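Local coordinates for protein beta-fructofuranosidase (Arthrobacter, PDB 3WPU) that belongs, as a beta-fructofuranosidase, to the levansucrase/invertase family of beta-propeller proteins, in a clan with other beta-fructosidases, at residues Gln227-Gly230 with Thr231-Thr235. Residues are numbered along the deposited sequence; the frame is centred on the assembly and turned at random.
Sequences QADG and TYYQT
Asp229 turns its carboxylate back into the loop and takes the backbone N-H groups two, three and four residues on: Thr231, Tyr232 and Tyr233. Its CG stands between the backbone N and the carbonyl carbon (chi1 65°), a rotation that swings both oxygens over the following turn. One of the two oxygens accepts twice. Tyr232 N reaches Asp229 OD2 almost straight, at 2.9 Å with an N-H...O angle of 167°, on the syn side and close to the carboxylate plane, whereas Thr231 N comes to Asp229 OD2 at 3.0 Å from well above that plane. Asp229 OD1 takes Tyr233 N at 2.9 Å, again syn. Three donors thus fix the rotation of the carboxylate. The bond from Thr231 N to Asp229 OD2 makes an Asx turn, an aspartate side chain standing in for a backbone carbonyl, and the bonds from Tyr232 and Tyr233 add to it.

A backbone bond also closes the turn, Gly230 N to Tyr233 O at 2.8 Å. Gly230 has positive phi, a backbone shape that glycine takes readily. The methyl Thr235 CG2, anti to its own carbonyl carbon, packs 3.5 Å from Gly230 N. The Tyr233 ring has its plane 63° from the carboxylate, with Tyr233 CD2 3.4 Å from Asp229 OD1. Ala228 CB rests beside Gln234 O. A water bridges Asp229 O and Thr231 OG1.

The loop leaves strand 213-226 and leads toward strand 245-250. Tyr233 reaches into the neighbouring sheet, its OH bonded to Leu310 N of strand 305-313 and Leu324 O of strand 321-331, and its ring edge-to-face with Phe263 of strand 260-266.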
ATOM      1  N   GLN A 227       1.156  10.433  16.261  1.00 12.36           N
ATOM      2  CA  GLN A 227       2.349  11.092  15.732  1.00 13.66           C
ATOM      3  C   GLN A 227       3.568  10.384  16.313  1.00 12.20           C
ATOM      4  O   GLN A 227       3.508   9.807  17.404  1.00 11.07           O
ATOM      5  CB  GLN A 227       2.359  12.579  16.038  1.00 16.21           C
ATOM      6  CG  GLN A 227       2.494  12.961  17.468  1.00 18.77           C
ATOM      7  CD  GLN A 227       2.239  14.455  17.664  1.00 21.96           C
ATOM      8  OE1 GLN A 227       1.109  14.925  17.547  1.00 25.02           O
ATOM      9  NE2 GLN A 227       3.285  15.192  17.941  1.00 24.39           N
ATOM     10  N   ALA A 228       4.670  10.423  15.590  1.00 12.12           N
ATOM     11  CA  ALA A 228       5.891   9.735  16.013  1.00 11.66           C
ATOM     12  C   ALA A 228       6.277  10.083  17.455  1.00 12.24           C
ATOM     13  O   ALA A 228       6.248  11.257  17.860  1.00 13.06           O
ATOM     14  CB  ALA A 228       7.033  10.071  15.064  1.00 11.26           C
ATOM     15  N   ASP A 229       6.618   9.054  18.223  1.00 12.75           N
ATOM     16  CA  ASP A 229       6.822   9.181  19.667  1.00 12.71           C
ATOM     17  C   ASP A 229       8.283   9.322  20.115  1.00 12.74           C
ATOM     18  O   ASP A 229       8.566   9.954  21.151  1.00 14.51           O
ATOM     19  CB  ASP A 229       6.254   7.952  20.356  1.00 12.51           C
ATOM     20  CG  ASP A 229       7.001   6.685  19.981  1.00 12.65           C
ATOM     21  OD1 ASP A 229       7.106   6.369  18.780  1.00 12.54           O
ATOM     22  OD2 ASP A 229       7.545   6.012  20.883  1.00 12.85           O
ATOM     23  N   GLY A 230       9.198   8.672  19.405  1.00 12.28           N
ATOM     24  CA  GLY A 230      10.625   8.812  19.670  1.00 12.65           C
ATOM     25  C   GLY A 230      11.234   7.694  20.471  1.00 12.72           C
ATOM     26  O   GLY A 230      12.446   7.685  20.675  1.00 13.32           O
ATOM     27  N   THR A 231      10.396   6.774  20.961  1.00 13.27           N
ATOM     28  CA  THR A 231      10.877   5.538  21.575  1.00 13.08           C
ATOM     29  C   THR A 231      10.764   4.353  20.621  1.00 12.35           C
ATOM     30  O   THR A 231      11.701   3.565  20.508  1.00 12.95           O
ATOM     31  CB  THR A 231      10.115   5.253  22.886  1.00 13.98           C
ATOM     32  OG1 THR A 231      10.361   6.326  23.796  1.00 16.11           O
ATOM     33  CG2 THR A 231      10.594   3.971  23.522  1.00 14.64           C
ATOM     34  N   TYR A 232       9.631   4.240  19.925  1.00 11.59           N
ATOM     35  CA  TYR A 232       9.435   3.214  18.905  1.00 11.17           C
ATOM     36  C   TYR A 232       9.609   3.769  17.484  1.00 10.71           C
ATOM     37  O   TYR A 232      10.178   3.103  16.637  1.00 10.98           O
ATOM     38  CB  TYR A 232       8.035   2.620  19.012  1.00 11.49           C
ATOM     39  CG  TYR A 232       7.740   1.923  20.334  1.00 12.10           C
ATOM     40  CD1 TYR A 232       8.652   1.058  20.909  1.00 12.54           C
ATOM     41  CD2 TYR A 232       6.535   2.090  20.941  1.00 13.27           C
ATOM     42  CE1 TYR A 232       8.367   0.405  22.092  1.00 13.44           C
ATOM     43  CE2 TYR A 232       6.246   1.441  22.128  1.00 13.73           C
ATOM     44  CZ  TYR A 232       7.177   0.606  22.689  1.00 13.13           C
ATOM     45  OH  TYR A 232       6.893  -0.072  23.892  1.00 14.97           O
ATOM     46  N   TYR A 233       9.067   4.956  17.248  1.00  9.98           N
ATOM     47  CA  TYR A 233       9.050   5.545  15.892  1.00  9.98           C
ATOM     48  C   TYR A 233       9.784   6.859  15.926  1.00 10.40           C
ATOM     49  O   TYR A 233       9.539   7.717  16.793  1.00 10.62           O
ATOM     50  CB  TYR A 233       7.597   5.628  15.365  1.00 10.03           C
ATOM     51  CG  TYR A 233       6.958   4.301  15.511  1.00 10.01           C
ATOM     52  CD1 TYR A 233       7.375   3.222  14.747  1.00 10.21           C
ATOM     53  CD2 TYR A 233       6.042   4.062  16.534  1.00 10.22           C
ATOM     54  CE1 TYR A 233       6.856   1.967  14.910  1.00 10.48           C
ATOM     55  CE2 TYR A 233       5.509   2.808  16.717  1.00 10.10           C
ATOM     56  CZ  TYR A 233       5.932   1.751  15.943  1.00 10.36           C
ATOM     57  OH  TYR A 233       5.461   0.482  16.157  1.00 10.42           O
ATOM     58  N   GLN A 234      10.727   6.993  14.987  1.00 10.45           N
ATOM     59  CA  GLN A 234      11.607   8.145  14.900  1.00 11.08           C
ATOM     60  C   GLN A 234      10.840   9.463  14.702  1.00 11.24           C
ATOM     61  O   GLN A 234       9.848   9.510  13.983  1.00 10.77           O
ATOM     62  CB  GLN A 234      12.555   7.951  13.722  1.00 11.63           C
ATOM     63  CG  GLN A 234      13.755   8.869  13.741  1.00 11.90           C
ATOM     64  CD  GLN A 234      14.613   8.728  12.500  1.00 12.54           C
ATOM     65  OE1 GLN A 234      14.105   8.808  11.390  1.00 12.34           O
ATOM     66  NE2 GLN A 234      15.929   8.496  12.690  1.00 12.86           N
ATOM     67  N   THR A 235      11.316  10.524  15.352  1.00 11.63           N
ATOM     68  CA  THR A 235      10.680  11.834  15.272  1.00 11.95           C
ATOM     69  C   THR A 235      11.497  12.804  14.414  1.00 11.79           C
ATOM     70  O   THR A 235      12.634  12.526  14.051  1.00 12.18           O
ATOM     71  CB  THR A 235      10.584  12.502  16.641  1.00 12.02           C
ATOM     72  OG1 THR A 235      11.914  12.742  17.114  1.00 12.44           O
ATOM     73  CG2 THR A 235       9.814  11.633  17.635  1.00 12.19           C
TER
HETATM   74  O   HOH W   1       9.555   8.899  23.460  1.00 27.69           O